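Local coordinates for protein 7beta-hydroxysteroid dehydrogenase (Collinsella aerofaciens, PDB 5FYD) that reduces the 7-oxo group of 7-oxolithocholate with NADPH to give ursodeoxycholate, working as a homodimeric short-chain dehydrogenase/reductase of a gut bacterium, at residues E18-A23 / I184-T189; F24-A29 / T213-V218. All blocks are in the same frame, centred on the assembly; numbering follows the deposited sequence.

How the contacts relate
Both contacts use helix 19-30, the first helix of the Rossmann fold: contact 1 takes its N-terminal end and contact 2 the turns that follow. Along the chain the order is 18-23, 24-29, 184-189, 213-218, so the segments alternate and the two contacts cross. Contact 1 brings the helix start to the end of strand 179-186, and contact 2 packs it against helix 214-224. Their centres lie about 8 Å apart and they touch: A23 CB is 3.9 Å from V218 CG2, and L186 CD2 is 3.9 Å from C217 SG. Apolar packing thus ties the NADP(+)-binding turn to elements from the C-terminal half of the chain.

Contact 1: E18-A23 / I184-T189; sequences EGVGKA and ITLGTT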
ATOM      1  N   GLU A  18      -9.627   7.522  -5.193  1.00 35.11           N
ATOM      2  CA  GLU A  18      -8.553   7.596  -4.196  1.00 38.92           C
ATOM      3  C   GLU A  18      -8.367   9.046  -3.713  1.00 33.18           C
ATOM      4  O   GLU A  18      -8.809   9.980  -4.365  1.00 33.32           O
ATOM      5  CB  GLU A  18      -7.226   6.980  -4.701  1.00 42.57           C
ATOM      6  CG  GLU A  18      -6.783   7.272  -6.135  1.00 45.67           C
ATOM      7  CD  GLU A  18      -7.001   8.705  -6.557  1.00 47.95           C
ATOM      8  OE1 GLU A  18      -8.150   9.019  -6.927  1.00 52.38           O
ATOM      9  OE2 GLU A  18      -6.051   9.518  -6.495  1.00 49.56           O
ATOM     10  N   GLY A  19      -7.739   9.178  -2.547  1.00 28.92           N
ATOM     11  CA  GLY A  19      -7.238  10.418  -1.986  1.00 25.58           C
ATOM     12  C   GLY A  19      -7.232  11.688  -2.812  1.00 22.16           C
ATOM     13  O   GLY A  19      -8.116  12.524  -2.634  1.00 19.26           O
ATOM     14  N   VAL A  20      -6.222  11.863  -3.674  1.00 20.68           N
ATOM     15  CA  VAL A  20      -6.072  13.118  -4.420  1.00 18.02           C
ATOM     16  C   VAL A  20      -7.244  13.340  -5.390  1.00 16.07           C
ATOM     17  O   VAL A  20      -7.752  14.448  -5.512  1.00 14.79           O
ATOM     18  CB  VAL A  20      -4.679  13.206  -5.099  1.00 19.56           C
ATOM     19  CG1 VAL A  20      -4.602  14.306  -6.134  1.00 19.07           C
ATOM     20  CG2 VAL A  20      -3.606  13.423  -4.025  1.00 19.98           C
ATOM     21  N   GLY A  21      -7.690  12.272  -6.049  1.00 14.91           N
ATOM     22  CA  GLY A  21      -8.864  12.344  -6.894  1.00 14.65           C
ATOM     23  C   GLY A  21     -10.097  12.844  -6.185  1.00 14.04           C
ATOM     24  O   GLY A  21     -10.786  13.743  -6.658  1.00 13.01           O
ATOM     25  N   LYS A  22     -10.380  12.225  -5.040  1.00 14.54           N
ATOM     26  CA  LYS A  22     -11.498  12.612  -4.232  1.00 15.51           C
ATOM     27  C   LYS A  22     -11.405  14.074  -3.809  1.00 14.66           C
ATOM     28  O   LYS A  22     -12.388  14.803  -3.815  1.00 13.58           O
ATOM     29  CB  LYS A  22     -11.586  11.697  -3.029  1.00 18.40           C
ATOM     30  CG  LYS A  22     -12.734  12.044  -2.117  1.00 20.74           C
ATOM     31  CD  LYS A  22     -12.957  10.987  -1.062  1.00 23.91           C
ATOM     32  CE  LYS A  22     -13.868  11.569  -0.008  1.00 25.55           C
ATOM     33  NZ  LYS A  22     -14.177  10.590   1.054  1.00 29.57           N
ATOM     34  N   ALA A  23     -10.213  14.506  -3.439  1.00 13.33           N
ATOM     35  CA  ALA A  23     -10.047  15.884  -3.012  1.00 13.00           C
ATOM     36  C   ALA A  23     -10.254  16.870  -4.168  1.00 12.76           C
ATOM     37  O   ALA A  23     -10.764  17.966  -3.958  1.00 12.48           O
ATOM     38  CB  ALA A  23      -8.693  16.075  -2.357  1.00 13.37           C
ATOM     39  N   ILE A 184       1.038  19.781 -10.971  1.00 11.68           N
ATOM     40  CA  ILE A 184       1.416  19.732  -9.565  1.00 12.66           C
ATOM     41  C   ILE A 184       2.100  18.387  -9.343  1.00 12.20           C
ATOM     42  O   ILE A 184       1.519  17.341  -9.628  1.00 12.06           O
ATOM     43  CB  ILE A 184       0.234  19.953  -8.603  1.00 13.52           C
ATOM     44  CG1 ILE A 184       0.742  19.962  -7.147  1.00 15.17           C
ATOM     45  CG2 ILE A 184      -0.888  18.923  -8.755  1.00 13.34           C
ATOM     46  CD1 ILE A 184       0.709  21.302  -6.489  1.00 16.11           C
ATOM     47  N   THR A 185       3.312  18.434  -8.805  1.00 11.88           N
ATOM     48  CA  THR A 185       4.134  17.259  -8.581  1.00 12.43           C
ATOM     49  C   THR A 185       4.100  16.891  -7.093  1.00 12.66           C
ATOM     50  O   THR A 185       4.480  17.700  -6.236  1.00 12.22           O
ATOM     51  CB  THR A 185       5.570  17.523  -9.064  1.00 13.66           C
ATOM     52  OG1 THR A 185       5.560  17.692 -10.496  1.00 13.49           O
ATOM     53  CG2 THR A 185       6.470  16.390  -8.699  1.00 13.94           C
ATOM     54  N   LEU A 186       3.631  15.679  -6.794  1.00 12.39           N
ATOM     55  CA  LEU A 186       3.394  15.251  -5.418  1.00 14.18           C
ATOM     56  C   LEU A 186       4.537  14.403  -4.924  1.00 15.64           C
ATOM     57  O   LEU A 186       5.163  13.690  -5.691  1.00 17.45           O
ATOM     58  CB  LEU A 186       2.132  14.421  -5.338  1.00 14.49           C
ATOM     59  CG  LEU A 186       0.875  15.059  -5.936  1.00 14.62           C
ATOM     60  CD1 LEU A 186      -0.339  14.184  -5.642  1.00 16.19           C
ATOM     61  CD2 LEU A 186       0.695  16.475  -5.445  1.00 14.83           C
ATOM     62  N   GLY A 187       4.782  14.465  -3.626  1.00 17.01           N
ATOM     63  CA  GLY A 187       5.675  13.545  -2.981  1.00 17.74           C
ATOM     64  C   GLY A 187       4.805  12.551  -2.241  1.00 19.51           C
ATOM     65  O   GLY A 187       3.706  12.205  -2.665  1.00 20.76           O
ATOM     66  N   THR A 188       5.277  12.128  -1.091  1.00 20.20           N
ATOM     67  CA  THR A 188       4.528  11.192  -0.274  1.00 20.93           C
ATOM     68  C   THR A 188       3.279  11.875   0.284  1.00 21.32           C
ATOM     69  O   THR A 188       3.357  12.965   0.846  1.00 20.73           O
ATOM     70  CB  THR A 188       5.452  10.643   0.813  1.00 21.18           C
ATOM     71  OG1 THR A 188       6.577  10.048   0.153  1.00 21.46           O
ATOM     72  CG2 THR A 188       4.746   9.639   1.683  1.00 21.83           C
ATOM     73  N   THR A 189       2.136  11.248   0.041  1.00 21.06           N
ATOM     74  CA  THR A 189       0.834  11.816   0.317  1.00 23.65           C
ATOM     75  C   THR A 189       0.066  10.850   1.225  1.00 25.09           C
ATOM     76  O   THR A 189       0.138   9.642   1.046  1.00 24.84           O
ATOM     77  CB  THR A 189       0.054  12.017  -0.997  1.00 25.42           C
ATOM     78  OG1 THR A 189       0.824  12.837  -1.903  1.00 25.63           O
ATOM     79  CG2 THR A 189      -1.288  12.661  -0.730  1.00 25.35           C
TER
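V20 and L186 carry this small apolar contact, meeting tip to tip with V20 CG2 3.7 Å from L186 CD1. The same valine methyl also lies 4.1 Å from T189 CG2, where the two side chains cross at about a right angle. CG2 is the branch that reaches over because V20 turns CG1 anti to its backbone N (chi1 166°) and leaves CG2 beside that N, anti to the carbonyl carbon. Burial between the segments is modest, 96 Å² in all, and P214 and C217 help complete the packing: V20 touches the first, L186 the second.

The side-chain bonds of E18 and T189 each stay within their own segment. On the helix side E18 is the N-cap of helix 19-30: its OE2 accepts from G21 N at 3.2 Å, with an N-H...O angle of 161°, on the syn side of the carboxylate and 26° out of its plane. On the strand side the chain leaves 184-186 through a turn in which T189 OG1 donates to G187 O at 3.0 Å from above the carbonyl plane; with OG1 turned that way, beside its own backbone N, CG2 is the branch that faces V20. Between the two, T188 OG1 is hydrogen-bonded to G200 N and G201 O of the second subunit, so the same turn reaches the dimer partner.

E18, G19, V20 and G21 belong to the NADP(+) site, in the glycine-rich turn after the first strand of the Rossmann fold. The side chain of L186 is about 6 Å from that of S143, the probable transition-state stabilizer. Chemically, then, a residue of the cofactor site, V20, makes through CG2 an apolar join to the end of strand 179-186 and the loop after it.

Contact 2: F24-A29 / T213-V218; sequences FCEKIA and TPEECV
This is a helix-helix packing contact in which F24 and K27 of helix 19-30 close around V218 of helix 214-224, with F24 also touching I13 on the central parallel sheet. The axes of the two short segments approach to 10.0 Å and cross at -52°. V218 is the main wedge. Its CG2 sits over the face of the F24 ring, 3.8 Å from the centroid and 12° off the normal, a CH-pi contact. CG1, held anti to the backbone N, packs mainly on K27, 3.6 Å from K27 CB, and also borders the ring; the valine and lysine side chains lie alongside each other, running opposite ways. A smaller side chain such as alanine in place of F24 would probably leave V218 CG2 without the ring face it rests on and open a gap between the helices.

Charged groups lie at the outer side of the contact. K27 bends at chi2 beyond its contact with V218, and its NZ forms a salt bridge with D219, the residue following V218. Farther out, the carboxylates of E26 and E215 come near each other, with E26 OE1 3.8 Å from E215 OE2 and their planes 70° apart. At the start of helix 214-224, T213 is the N-cap, its OG1 accepting from E216 N at 3.1 Å.

The chemistry therefore grades outward from a buried aromatic-aliphatic centre to a charged margin, where the K27-D219 salt bridge is the attractive link and the two like-charged glutamates probably add no attraction.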
ATOM      1  N   PHE A  24      -9.874  16.474  -5.394  1.00 12.52           N
ATOM      2  CA  PHE A  24     -10.209  17.302  -6.568  1.00 11.99           C
ATOM      3  C   PHE A  24     -11.729  17.439  -6.747  1.00 12.13           C
ATOM      4  O   PHE A  24     -12.238  18.528  -7.033  1.00 11.83           O
ATOM      5  CB  PHE A  24      -9.565  16.767  -7.863  1.00 12.07           C
ATOM      6  CG  PHE A  24      -8.188  17.321  -8.139  1.00 12.05           C
ATOM      7  CD1 PHE A  24      -8.035  18.648  -8.531  1.00 12.71           C
ATOM      8  CD2 PHE A  24      -7.048  16.538  -7.972  1.00 12.21           C
ATOM      9  CE1 PHE A  24      -6.784  19.173  -8.754  1.00 13.60           C
ATOM     10  CE2 PHE A  24      -5.790  17.051  -8.207  1.00 12.88           C
ATOM     11  CZ  PHE A  24      -5.664  18.368  -8.604  1.00 13.08           C
ATOM     12  N   CYS A  25     -12.454  16.335  -6.591  1.00 12.59           N
ATOM     13  CA  CYS A  25     -13.920  16.357  -6.743  1.00 13.20           C
ATOM     14  C   CYS A  25     -14.532  17.323  -5.736  1.00 13.77           C
ATOM     15  O   CYS A  25     -15.364  18.167  -6.088  1.00 13.39           O
ATOM     16  CB  CYS A  25     -14.529  14.973  -6.528  1.00 13.16           C
ATOM     17  SG  CYS A  25     -14.121  13.752  -7.812  1.00 14.04           S
ATOM     18  N   GLU A  26     -14.088  17.208  -4.491  1.00 14.04           N
ATOM     19  CA  GLU A  26     -14.635  18.055  -3.421  1.00 16.30           C
ATOM     20  C   GLU A  26     -14.301  19.516  -3.659  1.00 15.74           C
ATOM     21  O   GLU A  26     -15.152  20.380  -3.479  1.00 15.00           O
ATOM     22  CB  GLU A  26     -14.148  17.593  -2.043  1.00 18.32           C
ATOM     23  CG  GLU A  26     -14.599  16.194  -1.689  1.00 21.41           C
ATOM     24  CD  GLU A  26     -13.847  15.588  -0.504  1.00 24.97           C
ATOM     25  OE1 GLU A  26     -12.711  16.003  -0.201  1.00 30.05           O
ATOM     26  OE2 GLU A  26     -14.391  14.667   0.109  1.00 31.19           O
ATOM     27  N   LYS A  27     -13.066  19.801  -4.086  1.00 15.43           N
ATOM     28  CA  LYS A  27     -12.632  21.187  -4.315  1.00 15.56           C
ATOM     29  C   LYS A  27     -13.430  21.861  -5.450  1.00 14.21           C
ATOM     30  O   LYS A  27     -13.929  22.984  -5.280  1.00 13.42           O
ATOM     31  CB  LYS A  27     -11.128  21.259  -4.590  1.00 16.75           C
ATOM     32  CG  LYS A  27     -10.576  22.658  -4.792  1.00 19.34           C
ATOM     33  CD  LYS A  27     -10.645  23.532  -3.546  1.00 21.14           C
ATOM     34  CE  LYS A  27      -9.793  24.784  -3.715  1.00 24.14           C
ATOM     35  NZ  LYS A  27      -9.419  25.391  -2.408  1.00 25.76           N
ATOM     36  N   ILE A  28     -13.596  21.184  -6.589  1.00 13.37           N
ATOM     37  CA  ILE A  28     -14.342  21.792  -7.684  1.00 12.66           C
ATOM     38  C   ILE A  28     -15.844  21.918  -7.369  1.00 12.96           C
ATOM     39  O   ILE A  28     -16.471  22.891  -7.759  1.00 12.65           O
ATOM     40  CB  ILE A  28     -14.068  21.158  -9.077  1.00 13.09           C
ATOM     41  CG1 ILE A  28     -14.646  19.758  -9.189  1.00 13.12           C
ATOM     42  CG2 ILE A  28     -12.563  21.192  -9.405  1.00 12.93           C
ATOM     43  CD1 ILE A  28     -14.661  19.269 -10.621  1.00 13.71           C
ATOM     44  N   ALA A  29     -16.387  20.961  -6.619  1.00 12.55           N
ATOM     45  CA  ALA A  29     -17.770  21.041  -6.175  1.00 12.27           C
ATOM     46  C   ALA A  29     -17.963  22.221  -5.227  1.00 12.38           C
ATOM     47  O   ALA A  29     -18.927  22.974  -5.378  1.00 13.28           O
ATOM     48  CB  ALA A  29     -18.184  19.749  -5.523  1.00 12.49           C
ATOM     49  N   THR A 213      -1.440  16.032   3.124  1.00 19.93           N
ATOM     50  CA  THR A 213      -2.789  15.522   2.889  1.00 19.67           C
ATOM     51  C   THR A 213      -3.215  15.806   1.453  1.00 17.61           C
ATOM     52  O   THR A 213      -2.743  16.776   0.839  1.00 16.67           O
ATOM     53  CB  THR A 213      -3.835  16.122   3.822  1.00 21.04           C
ATOM     54  OG1 THR A 213      -4.074  17.498   3.487  1.00 19.97           O
ATOM     55  CG2 THR A 213      -3.405  15.968   5.300  1.00 21.90           C
ATOM     56  N   PRO A 214      -4.100  14.969   0.908  1.00 17.57           N
ATOM     57  CA  PRO A 214      -4.602  15.250  -0.443  1.00 16.97           C
ATOM     58  C   PRO A 214      -5.188  16.661  -0.565  1.00 17.17           C
ATOM     59  O   PRO A 214      -4.964  17.354  -1.569  1.00 16.21           O
ATOM     60  CB  PRO A 214      -5.685  14.190  -0.640  1.00 17.41           C
ATOM     61  CG  PRO A 214      -5.304  13.062   0.275  1.00 18.18           C
ATOM     62  CD  PRO A 214      -4.603  13.689   1.443  1.00 18.28           C
ATOM     63  N   GLU A 215      -5.922  17.094   0.459  1.00 18.55           N
ATOM     64  CA  GLU A 215      -6.529  18.421   0.446  1.00 20.10           C
ATOM     65  C   GLU A 215      -5.526  19.554   0.348  1.00 19.51           C
ATOM     66  O   GLU A 215      -5.785  20.518  -0.362  1.00 18.06           O
ATOM     67  CB  GLU A 215      -7.429  18.635   1.661  1.00 24.74           C
ATOM     68  CG  GLU A 215      -8.766  17.953   1.475  1.00 30.20           C
ATOM     69  CD  GLU A 215      -9.682  18.056   2.676  1.00 35.01           C
ATOM     70  OE1 GLU A 215      -9.501  18.969   3.521  1.00 40.32           O
ATOM     71  OE2 GLU A 215     -10.598  17.213   2.754  1.00 39.82           O
ATOM     72  N   GLU A 216      -4.403  19.461   1.060  1.00 19.12           N
ATOM     73  CA  GLU A 216      -3.395  20.521   1.020  0.50 19.95           C
ATOM     74  C   GLU A 216      -2.709  20.580  -0.345  1.00 18.52           C
ATOM     75  O   GLU A 216      -2.381  21.667  -0.834  1.00 18.44           O
ATOM     76  CB  GLU A 216      -2.397  20.363   2.175  0.50 21.38           C
ATOM     77  CG  GLU A 216      -2.981  20.899   3.476  0.50 22.58           C
ATOM     78  CD  GLU A 216      -2.772  19.973   4.645  0.50 23.82           C
ATOM     79  OE1 GLU A 216      -1.736  19.272   4.663  0.50 24.13           O
ATOM     80  OE2 GLU A 216      -3.663  19.939   5.528  0.50 24.27           O
ATOM     81  N   CYS A 217      -2.527  19.416  -0.979  1.00 16.84           N
ATOM     82  CA  CYS A 217      -1.992  19.364  -2.346  1.00 16.62           C
ATOM     83  C   CYS A 217      -2.924  20.060  -3.335  1.00 15.97           C
ATOM     84  O   CYS A 217      -2.489  20.892  -4.137  1.00 14.79           O
ATOM     85  CB  CYS A 217      -1.811  17.940  -2.827  1.00 16.81           C
ATOM     86  SG  CYS A 217      -0.580  17.042  -1.856  1.00 19.40           S
ATOM     87  N   VAL A 218      -4.206  19.702  -3.274  1.00 14.65           N
ATOM     88  CA  VAL A 218      -5.202  20.336  -4.138  1.00 14.81           C
ATOM     89  C   VAL A 218      -5.368  21.828  -3.856  1.00 14.80           C
ATOM     90  O   VAL A 218      -5.495  22.628  -4.783  1.00 13.66           O
ATOM     91  CB  VAL A 218      -6.534  19.572  -4.072  1.00 15.20           C
ATOM     92  CG1 VAL A 218      -7.632  20.310  -4.804  1.00 15.72           C
ATOM     93  CG2 VAL A 218      -6.347  18.184  -4.681  1.00 15.15           C
TER